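PcyX_EBK42635 (Marine metagenome, PDB 5OWG) probably reduces biliverdin to phycoerythrobilin as a four-electron ferredoxin-dependent bilin reductase of likely oceanic phage origin. Local coordinates at residues E23-N26 against N27-E31. Numbering follows the deposited sequence.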
loop_
_atom_site.group_PDB
_atom_site.type_symbol
_atom_site.label_atom_id
_atom_site.label_comp_id
_atom_site.label_asym_id
_atom_site.label_seq_id
_atom_site.Cartn_x
_atom_site.Cartn_y
_atom_site.Cartn_z
ATOM N N GLU A 23 5.729 -11.240 -5.664
ATOM C CA GLU A 23 6.969 -11.609 -6.338
ATOM C C GLU A 23 7.843 -10.387 -6.586
ATOM O O GLU A 23 9.060 -10.430 -6.375
ATOM C CB GLU A 23 6.658 -12.322 -7.654
ATOM C CG GLU A 23 7.885 -12.858 -8.387
ATOM C CD GLU A 23 8.627 -13.919 -7.597
ATOM O OE1 GLU A 23 8.084 -14.390 -6.575
ATOM O OE2 GLU A 23 9.753 -14.284 -7.996
ATOM N N VAL A 24 7.239 -9.284 -7.034
ATOM C CA VAL A 24 8.004 -8.066 -7.287
ATOM C C VAL A 24 8.645 -7.569 -5.997
ATOM O O VAL A 24 9.836 -7.237 -5.963
ATOM C CB VAL A 24 7.103 -6.991 -7.922
ATOM C CG1 VAL A 24 7.844 -5.663 -8.054
ATOM C CG2 VAL A 24 6.611 -7.455 -9.286
ATOM N N LEU A 25 7.866 -7.514 -4.915
ATOM C CA LEU A 25 8.394 -6.994 -3.656
ATOM C C LEU A 25 9.519 -7.874 -3.124
ATOM O O LEU A 25 10.499 -7.368 -2.563
ATOM C CB LEU A 25 7.271 -6.869 -2.625
ATOM C CG LEU A 25 6.168 -5.855 -2.951
ATOM C CD1 LEU A 25 4.999 -6.007 -1.994
ATOM C CD2 LEU A 25 6.702 -4.433 -2.899
ATOM N N ASN A 26 9.403 -9.193 -3.292
ATOM C CA ASN A 26 10.463 -10.090 -2.842
ATOM C C ASN A 26 11.731 -9.936 -3.675
ATOM O O ASN A 26 12.832 -10.191 -3.174
ATOM C CB ASN A 26 9.984 -11.542 -2.887
ATOM C CG ASN A 26 8.981 -11.860 -1.794
ATOM O OD1 ASN A 26 8.993 -11.250 -0.726
ATOM N ND2 ASN A 26 8.110 -12.826 -2.055
ATOM N N ASN A 27 11.601 -9.522 -4.936
ATOM C CA ASN A 27 12.749 -9.426 -5.830
ATOM C C ASN A 27 13.518 -8.118 -5.694
ATOM O O ASN A 27 14.643 -8.031 -6.200
ATOM C CB ASN A 27 12.300 -9.585 -7.286
ATOM C CG ASN A 27 12.230 -11.035 -7.723
ATOM O OD1 ASN A 27 12.076 -11.940 -6.903
ATOM N ND2 ASN A 27 12.352 -11.261 -9.027
ATOM N N ASN A 28 12.952 -7.109 -5.040
ATOM C CA ASN A 28 13.583 -5.798 -4.931
ATOM C C ASN A 28 13.776 -5.343 -3.494
ATOM O O ASN A 28 14.802 -4.735 -3.178
ATOM C CB ASN A 28 12.746 -4.748 -5.679
ATOM C CG ASN A 28 12.775 -4.941 -7.181
ATOM O OD1 ASN A 28 13.475 -4.225 -7.896
ATOM N ND2 ASN A 28 12.011 -5.912 -7.667
ATOM N N LEU A 29 12.819 -5.622 -2.619
ATOM C CA LEU A 29 12.861 -5.198 -1.230
ATOM C C LEU A 29 13.132 -6.402 -0.333
ATOM O O LEU A 29 13.287 -7.534 -0.797
ATOM C CB LEU A 29 11.547 -4.512 -0.843
ATOM C CG LEU A 29 11.093 -3.379 -1.762
ATOM C CD1 LEU A 29 9.663 -2.984 -1.461
ATOM C CD2 LEU A 29 12.014 -2.195 -1.614
ATOM N N VAL A 30 13.190 -6.141 0.971
ATOM C CA VAL A 30 13.333 -7.182 1.981
ATOM C C VAL A 30 12.173 -7.056 2.955
ATOM O O VAL A 30 11.859 -5.953 3.416
ATOM C CB VAL A 30 14.679 -7.081 2.718
ATOM C CG1 VAL A 30 14.793 -8.170 3.780
ATOM C CG2 VAL A 30 15.823 -7.182 1.729
ATOM N N GLU A 31 11.545 -8.184 3.267
ATOM C CA GLU A 31 10.436 -8.201 4.204
ATOM C C GLU A 31 10.945 -8.095 5.636
ATOM O O GLU A 31 12.011 -8.615 5.980
ATOM C CB GLU A 31 9.613 -9.477 4.036
ATOM C CG GLU A 31 8.368 -9.524 4.899
ATOM C CD GLU A 31 7.431 -10.641 4.495
ATOM O OE1 GLU A 31 7.856 -11.525 3.721
ATOM O OE2 GLU A 31 6.265 -10.636 4.943
#
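Between Leu25 and Leu29 the last turn of helix 14-28 still closes with a sound backbone bond, Leu29 N to Leu25 O at 2.9 Å, although the bonds from Asn27 N to Glu23 O and to Val24 O are both weak and the helix is coming undone. Where backbone bonds weaken at the end of a helix, a side chain can supply a donor, and Val24 O is an example: the amide of Asn28 folds back so that ND2 lies 3.1 Å from Val24 O, with a nearly straight N-H...O angle of 162°. The acceptor sits close to the amide plane of Asn28, while the donor is somewhat tilted from the carbonyl plane of Val24. Chi1 of -69° sets Asn28 CG beside its own backbone N, and the turn at chi2 (-103°) brings ND2 over to the carbonyl; the side chain lies alongside that of Val24, whose CG1 passes 4.2 Å from ND2. Two weak backbone bonds, from Asn27 N and Asn28 N, also reach this carbonyl oxygen.

On the inner face the two leucines meet through one methyl each, Leu25 CD2 lying 3.6 Å from Leu29 CD1. Both also touch Trp52 on strand 47-53, and Leu29 continues onto Ile57 and Ala60 of strand 57-67. Val24 leans instead on helix 161-179. The outer side, with Glu23 and Asn27, is more exposed. Asn26 OD1 accepts a hydrogen bond from Trp52 NE1.

Past Leu29 the chain is extended, the backbone of Val30 is hydrogen-bonded to Asn53 of strand 47-53, and Glu31 makes a salt bridge with Arg50. The arrangement is a helix-to-strand junction, with an asparagine side chain hydrogen-bonded to the carbonyl oxygen four residues back where helix 14-28 gives way to an edge strand of the antiparallel sheet of the bilin reductase fold.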